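Local coordinates for protein putative phytoene/squalene synthase YisP (Bacillus subtilis subsp. subtilis, PDB 3WE9) that hydrolyses farnesyl diphosphate to farnesol and diphosphate, a step needed for biofilm formation, at residues Q147-A158 against Y215-F226. Residues are numbered along the deposited sequence; the frame is centred on the assembly and turned at random.
Sequences QLKQAAVSLGLA and YLEECQDALPLF
S154 and E218 are joined by a side-chain hydrogen bond. OG of S154 donates to OE1 of E218 at 2.5 Å. It reaches the oxygen from above the carboxylate plane, 45° out of it. The E218 chain runs extended, with CG anti to the backbone N (chi1 -166°), and this carries the carboxylate across to the serine. The amide of Q150 lies on the flank of E218, its plane turned steeply against the carboxylate.

The same S154 OG sits at the edge of the Y215 ring, near its plane. One face of that ring takes L157. CG of L157 stands over the centre of the Y215 ring, 3.9 Å from the centroid, in a CH-pi contact. A158 CB fits between CB of Y215 and CD2 of L216, the latter at 3.5 Å.

In the middle the backbones come close, with the CA atoms of A151 and C219 4.5 Å apart. Small side chains permit this. A151 CB meets A222 CB at 3.7 Å, while SG of C219 packs on L155 CB at 3.9 Å.

At the other end L148 packs against the turn that follows helix 199-221. Its CD2 lies over one face of the F226 ring, 3.6 Å from the centroid, and presses tightly on CB of L225. CD1 also rests on this ring.

The axes of 147-158 and 215-221 approach to 8.0 Å and run roughly antiparallel, at 146°. They belong to the all-helical squalene/phytoene synthase fold. Behind the contact, helix 228-250 meets L155 and C219 through L238 and V234, and helix 118-140 meets L157 through A125 and Y126.

The interface is therefore mainly apolar and close-set, with a hydroxyl-carboxylate hydrogen bond beside Y215. That bond probably steadies the position and negative charge of the E218 carboxylate.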
ATOM      1  N   GLN A 147     -11.378   6.706 -16.132  1.00 43.53           N
ATOM      2  CA  GLN A 147     -12.040   5.430 -15.881  1.00 42.66           C
ATOM      3  C   GLN A 147     -11.336   4.533 -14.858  1.00 40.67           C
ATOM      4  O   GLN A 147     -11.960   3.637 -14.291  1.00 40.15           O
ATOM      5  CB  GLN A 147     -12.177   4.650 -17.188  1.00 45.36           C
ATOM      6  CG  GLN A 147     -13.090   5.275 -18.226  1.00 48.07           C
ATOM      7  CD  GLN A 147     -13.134   4.458 -19.505  1.00 50.80           C
ATOM      8  OE1 GLN A 147     -13.416   3.257 -19.478  1.00 51.45           O
ATOM      9  NE2 GLN A 147     -12.851   5.103 -20.632  1.00 52.38           N
ATOM     10  N   LEU A 148     -10.046   4.772 -14.627  1.00 37.78           N
ATOM     11  CA  LEU A 148      -9.260   3.953 -13.702  1.00 34.51           C
ATOM     12  C   LEU A 148      -8.859   4.632 -12.387  1.00 32.35           C
ATOM     13  O   LEU A 148      -8.247   4.002 -11.521  1.00 29.90           O
ATOM     14  CB  LEU A 148      -7.992   3.465 -14.413  1.00 34.84           C
ATOM     15  CG  LEU A 148      -8.162   2.491 -15.582  1.00 33.85           C
ATOM     16  CD1 LEU A 148      -6.852   2.358 -16.335  1.00 34.13           C
ATOM     17  CD2 LEU A 148      -8.627   1.143 -15.056  1.00 34.66           C
ATOM     18  N   LYS A 149      -9.194   5.910 -12.245  1.00 29.11           N
ATOM     19  CA  LYS A 149      -8.856   6.668 -11.043  1.00 28.44           C
ATOM     20  C   LYS A 149      -9.405   6.019  -9.776  1.00 28.41           C
ATOM     21  O   LYS A 149      -8.682   5.835  -8.797  1.00 28.20           O
ATOM     22  CB  LYS A 149      -9.393   8.094 -11.169  1.00 29.74           C
ATOM     23  CG  LYS A 149      -9.145   9.003  -9.971  1.00 31.90           C
ATOM     24  CD  LYS A 149      -9.866  10.332 -10.187  1.00 34.96           C
ATOM     25  CE  LYS A 149      -9.915  11.187  -8.928  1.00 36.96           C
ATOM     26  NZ  LYS A 149      -8.639  11.878  -8.631  1.00 39.27           N
ATOM     27  N   GLN A 150     -10.691   5.680  -9.801  1.00 28.63           N
ATOM     28  CA  GLN A 150     -11.351   5.050  -8.662  1.00 28.52           C
ATOM     29  C   GLN A 150     -10.655   3.737  -8.292  1.00 26.94           C
ATOM     30  O   GLN A 150     -10.449   3.441  -7.110  1.00 25.45           O
ATOM     31  CB  GLN A 150     -12.821   4.787  -9.001  1.00 31.40           C
ATOM     32  CG  GLN A 150     -13.637   4.183  -7.876  1.00 37.38           C
ATOM     33  CD  GLN A 150     -15.054   3.852  -8.311  1.00 40.62           C
ATOM     34  OE1 GLN A 150     -15.800   4.727  -8.758  1.00 44.13           O
ATOM     35  NE2 GLN A 150     -15.432   2.583  -8.183  1.00 41.04           N
ATOM     36  N   ALA A 151     -10.286   2.959  -9.309  1.00 23.07           N
ATOM     37  CA  ALA A 151      -9.622   1.679  -9.092  1.00 22.08           C
ATOM     38  C   ALA A 151      -8.234   1.839  -8.476  1.00 20.10           C
ATOM     39  O   ALA A 151      -7.830   1.042  -7.630  1.00 18.32           O
ATOM     40  CB  ALA A 151      -9.520   0.915 -10.407  1.00 20.98           C
ATOM     41  N   ALA A 152      -7.505   2.861  -8.913  1.00 19.78           N
ATOM     42  CA  ALA A 152      -6.163   3.121  -8.398  1.00 19.99           C
ATOM     43  C   ALA A 152      -6.227   3.536  -6.927  1.00 19.36           C
ATOM     44  O   ALA A 152      -5.463   3.045  -6.096  1.00 17.78           O
ATOM     45  CB  ALA A 152      -5.491   4.220  -9.223  1.00 20.26           C
ATOM     46  N   VAL A 153      -7.138   4.447  -6.607  1.00 18.65           N
ATOM     47  CA  VAL A 153      -7.289   4.908  -5.234  1.00 19.13           C
ATOM     48  C   VAL A 153      -7.742   3.751  -4.344  1.00 18.89           C
ATOM     49  O   VAL A 153      -7.221   3.562  -3.241  1.00 16.34           O
ATOM     50  CB  VAL A 153      -8.311   6.069  -5.145  1.00 21.55           C
ATOM     51  CG1 VAL A 153      -8.582   6.420  -3.685  1.00 20.31           C
ATOM     52  CG2 VAL A 153      -7.768   7.295  -5.888  1.00 22.18           C
ATOM     53  N   SER A 154      -8.700   2.970  -4.830  1.00 16.77           N
ATOM     54  CA  SER A 154      -9.195   1.836  -4.062  1.00 18.58           C
ATOM     55  C   SER A 154      -8.084   0.815  -3.797  1.00 18.10           C
ATOM     56  O   SER A 154      -8.006   0.245  -2.716  1.00 17.98           O
ATOM     57  CB  SER A 154     -10.365   1.171  -4.792  1.00 21.14           C
ATOM     58  OG  SER A 154     -11.540   1.958  -4.667  1.00 20.95           O
ATOM     59  N   LEU A 155      -7.227   0.586  -4.787  1.00 18.83           N
ATOM     60  CA  LEU A 155      -6.127  -0.358  -4.625  1.00 18.05           C
ATOM     61  C   LEU A 155      -5.163   0.125  -3.539  1.00 16.46           C
ATOM     62  O   LEU A 155      -4.813  -0.624  -2.633  1.00 14.88           O
ATOM     63  CB  LEU A 155      -5.366  -0.527  -5.941  1.00 18.87           C
ATOM     64  CG  LEU A 155      -4.151  -1.461  -5.856  1.00 18.53           C
ATOM     65  CD1 LEU A 155      -4.601  -2.855  -5.437  1.00 19.54           C
ATOM     66  CD2 LEU A 155      -3.430  -1.498  -7.201  1.00 20.45           C
ATOM     67  N   GLY A 156      -4.739   1.380  -3.634  1.00 14.68           N
ATOM     68  CA  GLY A 156      -3.821   1.922  -2.646  1.00 15.69           C
ATOM     69  C   GLY A 156      -4.419   1.926  -1.251  1.00 14.47           C
ATOM     70  O   GLY A 156      -3.740   1.616  -0.268  1.00 14.08           O
ATOM     71  N   LEU A 157      -5.691   2.297  -1.173  1.00 13.95           N
ATOM     72  CA  LEU A 157      -6.432   2.339   0.084  1.00 16.77           C
ATOM     73  C   LEU A 157      -6.457   0.929   0.689  1.00 15.43           C
ATOM     74  O   LEU A 157      -6.117   0.734   1.853  1.00 14.01           O
ATOM     75  CB  LEU A 157      -7.862   2.826  -0.204  1.00 17.16           C
ATOM     76  CG  LEU A 157      -9.028   2.994   0.788  1.00 21.81           C
ATOM     77  CD1 LEU A 157      -8.860   2.136   2.023  1.00 21.24           C
ATOM     78  CD2 LEU A 157      -9.161   4.448   1.149  1.00 23.78           C
ATOM     79  N   ALA A 158      -6.854  -0.049  -0.120  1.00 14.28           N
ATOM     80  CA  ALA A 158      -6.929  -1.439   0.332  1.00 14.80           C
ATOM     81  C   ALA A 158      -5.566  -1.962   0.804  1.00 14.60           C
ATOM     82  O   ALA A 158      -5.467  -2.651   1.824  1.00 13.77           O
ATOM     83  CB  ALA A 158      -7.457  -2.319  -0.798  1.00 14.31           C
ATOM     84  N   TYR A 215     -12.639  -3.089  -1.349  1.00 17.99           N
ATOM     85  CA  TYR A 215     -11.851  -2.167  -2.158  1.00 18.73           C
ATOM     86  C   TYR A 215     -11.055  -2.946  -3.202  1.00 19.59           C
ATOM     87  O   TYR A 215     -10.973  -2.534  -4.355  1.00 18.79           O
ATOM     88  CB  TYR A 215     -10.900  -1.348  -1.279  1.00 19.01           C
ATOM     89  CG  TYR A 215     -11.581  -0.245  -0.499  1.00 18.85           C
ATOM     90  CD1 TYR A 215     -12.045   0.910  -1.137  1.00 18.74           C
ATOM     91  CD2 TYR A 215     -11.752  -0.347   0.876  1.00 16.05           C
ATOM     92  CE1 TYR A 215     -12.657   1.937  -0.414  1.00 18.16           C
ATOM     93  CE2 TYR A 215     -12.362   0.665   1.605  1.00 18.54           C
ATOM     94  CZ  TYR A 215     -12.808   1.804   0.957  1.00 19.11           C
ATOM     95  OH  TYR A 215     -13.389   2.808   1.697  1.00 22.49           O
ATOM     96  N   LEU A 216     -10.476  -4.075  -2.793  1.00 18.31           N
ATOM     97  CA  LEU A 216      -9.696  -4.909  -3.709  1.00 18.94           C
ATOM     98  C   LEU A 216     -10.558  -5.397  -4.875  1.00 20.43           C
ATOM     99  O   LEU A 216     -10.177  -5.261  -6.036  1.00 19.23           O
ATOM    100  CB  LEU A 216      -9.109  -6.113  -2.962  1.00 18.01           C
ATOM    101  CG  LEU A 216      -8.026  -5.833  -1.904  1.00 16.21           C
ATOM    102  CD1 LEU A 216      -7.724  -7.106  -1.125  1.00 20.02           C
ATOM    103  CD2 LEU A 216      -6.769  -5.295  -2.571  1.00 17.28           C
ATOM    104  N   GLU A 217     -11.721  -5.959  -4.558  1.00 22.75           N
ATOM    105  CA  GLU A 217     -12.645  -6.471  -5.570  1.00 25.17           C
ATOM    106  C   GLU A 217     -13.019  -5.370  -6.564  1.00 26.20           C
ATOM    107  O   GLU A 217     -13.227  -5.620  -7.751  1.00 24.15           O
ATOM    108  CB  GLU A 217     -13.899  -7.021  -4.884  1.00 30.47           C
ATOM    109  CG  GLU A 217     -14.865  -7.772  -5.798  1.00 38.48           C
ATOM    110  CD  GLU A 217     -14.176  -8.847  -6.633  1.00 42.80           C
ATOM    111  OE1 GLU A 217     -13.259  -9.516  -6.109  1.00 46.08           O
ATOM    112  OE2 GLU A 217     -14.559  -9.027  -7.812  1.00 46.04           O
ATOM    113  N   GLU A 218     -13.092  -4.147  -6.055  1.00 26.83           N
ATOM    114  CA  GLU A 218     -13.426  -2.970  -6.848  1.00 28.36           C
ATOM    115  C   GLU A 218     -12.367  -2.740  -7.925  1.00 27.88           C
ATOM    116  O   GLU A 218     -12.682  -2.415  -9.070  1.00 26.22           O
ATOM    117  CB  GLU A 218     -13.495  -1.767  -5.914  1.00 30.54           C
ATOM    118  CG  GLU A 218     -14.141  -0.531  -6.464  1.00 33.86           C
ATOM    119  CD  GLU A 218     -14.539   0.405  -5.343  1.00 33.99           C
ATOM    120  OE1 GLU A 218     -13.949   1.499  -5.229  1.00 33.75           O
ATOM    121  OE2 GLU A 218     -15.439   0.027  -4.561  1.00 36.57           O
ATOM    122  N   CYS A 219     -11.105  -2.906  -7.549  1.00 27.60           N
ATOM    123  CA  CYS A 219     -10.013  -2.725  -8.495  1.00 26.66           C
ATOM    124  C   CYS A 219      -9.966  -3.930  -9.425  1.00 25.52           C
ATOM    125  O   CYS A 219      -9.605  -3.817 -10.594  1.00 23.63           O
ATOM    126  CB  CYS A 219      -8.679  -2.589  -7.758  1.00 25.93           C
ATOM    127  SG  CYS A 219      -7.261  -2.370  -8.858  1.00 25.72           S
ATOM    128  N   GLN A 220     -10.332  -5.087  -8.886  1.00 25.68           N
ATOM    129  CA  GLN A 220     -10.353  -6.327  -9.654  1.00 27.35           C
ATOM    130  C   GLN A 220     -11.326  -6.184 -10.821  1.00 27.58           C
ATOM    131  O   GLN A 220     -11.031  -6.606 -11.941  1.00 27.24           O
ATOM    132  CB  GLN A 220     -10.784  -7.493  -8.758  1.00 28.50           C
ATOM    133  CG  GLN A 220     -10.867  -8.844  -9.457  1.00 30.49           C
ATOM    134  CD  GLN A 220      -9.504  -9.405  -9.832  1.00 33.41           C
ATOM    135  OE1 GLN A 220      -8.596  -9.465  -9.001  1.00 33.94           O
ATOM    136  NE2 GLN A 220      -9.359  -9.830 -11.086  1.00 35.51           N
ATOM    137  N   ASP A 221     -12.480  -5.577 -10.556  1.00 27.55           N
ATOM    138  CA  ASP A 221     -13.488  -5.385 -11.597  1.00 29.69           C
ATOM    139  C   ASP A 221     -12.996  -4.466 -12.720  1.00 30.06           C
ATOM    140  O   ASP A 221     -13.428  -4.595 -13.866  1.00 28.33           O
ATOM    141  CB  ASP A 221     -14.780  -4.793 -11.019  1.00 30.62           C
ATOM    142  CG  ASP A 221     -15.468  -5.715 -10.030  1.00 33.49           C
ATOM    143  OD1 ASP A 221     -15.382  -6.953 -10.185  1.00 32.94           O
ATOM    144  OD2 ASP A 221     -16.115  -5.188  -9.099  1.00 34.98           O
ATOM    145  N   ALA A 222     -12.101  -3.538 -12.390  1.00 28.38           N
ATOM    146  CA  ALA A 222     -11.577  -2.600 -13.381  1.00 28.09           C
ATOM    147  C   ALA A 222     -10.250  -3.048 -13.989  1.00 27.47           C
ATOM    148  O   ALA A 222      -9.659  -2.335 -14.798  1.00 27.60           O
ATOM    149  CB  ALA A 222     -11.421  -1.221 -12.751  1.00 27.06           C
ATOM    150  N   LEU A 223      -9.793  -4.236 -13.604  1.00 27.03           N
ATOM    151  CA  LEU A 223      -8.531  -4.779 -14.091  1.00 28.71           C
ATOM    152  C   LEU A 223      -8.391  -4.823 -15.620  1.00 30.47           C
ATOM    153  O   LEU A 223      -7.336  -4.476 -16.158  1.00 28.96           O
ATOM    154  CB  LEU A 223      -8.309  -6.179 -13.510  1.00 30.70           C
ATOM    155  CG  LEU A 223      -7.002  -6.885 -13.879  1.00 32.28           C
ATOM    156  CD1 LEU A 223      -5.814  -6.028 -13.460  1.00 33.32           C
ATOM    157  CD2 LEU A 223      -6.947  -8.255 -13.210  1.00 34.41           C
ATOM    158  N   PRO A 224      -9.445  -5.256 -16.338  1.00 30.01           N
ATOM    159  CA  PRO A 224      -9.369  -5.322 -17.804  1.00 30.02           C
ATOM    160  C   PRO A 224      -9.205  -3.963 -18.491  1.00 29.53           C
ATOM    161  O   PRO A 224      -8.808  -3.898 -19.655  1.00 31.35           O
ATOM    162  CB  PRO A 224     -10.689  -6.000 -18.194  1.00 29.68           C
ATOM    163  CG  PRO A 224     -11.036  -6.811 -16.976  1.00 30.68           C
ATOM    164  CD  PRO A 224     -10.700  -5.864 -15.857  1.00 28.13           C
ATOM    165  N   LEU A 225      -9.515  -2.886 -17.776  1.00 28.67           N
ATOM    166  CA  LEU A 225      -9.408  -1.536 -18.327  1.00 28.69           C
ATOM    167  C   LEU A 225      -7.992  -0.970 -18.332  1.00 28.19           C
ATOM    168  O   LEU A 225      -7.703  -0.033 -19.071  1.00 27.67           O
ATOM    169  CB  LEU A 225     -10.311  -0.570 -17.564  1.00 28.59           C
ATOM    170  CG  LEU A 225     -11.813  -0.839 -17.607  1.00 30.40           C
ATOM    171  CD1 LEU A 225     -12.523   0.221 -16.781  1.00 30.57           C
ATOM    172  CD2 LEU A 225     -12.310  -0.828 -19.047  1.00 30.81           C
ATOM    173  N   PHE A 226      -7.118  -1.512 -17.494  1.00 25.28           N
ATOM    174  CA  PHE A 226      -5.740  -1.035 -17.452  1.00 23.77           C
ATOM    175  C   PHE A 226      -5.023  -1.462 -18.723  1.00 21.22           C
ATOM    176  O   PHE A 226      -5.326  -2.512 -19.282  1.00 21.20           O
ATOM    177  CB  PHE A 226      -5.005  -1.623 -16.247  1.00 22.40           C
ATOM    178  CG  PHE A 226      -5.286  -0.911 -14.960  1.00 21.85           C
ATOM    179  CD1 PHE A 226      -4.567   0.230 -14.616  1.00 22.74           C
ATOM    180  CD2 PHE A 226      -6.273  -1.375 -14.094  1.00 23.03           C
ATOM    181  CE1 PHE A 226      -4.824   0.905 -13.419  1.00 21.87           C
ATOM    182  CE2 PHE A 226      -6.540  -0.710 -12.897  1.00 23.83           C
ATOM    183  CZ  PHE A 226      -5.813   0.431 -12.558  1.00 22.58           C
TER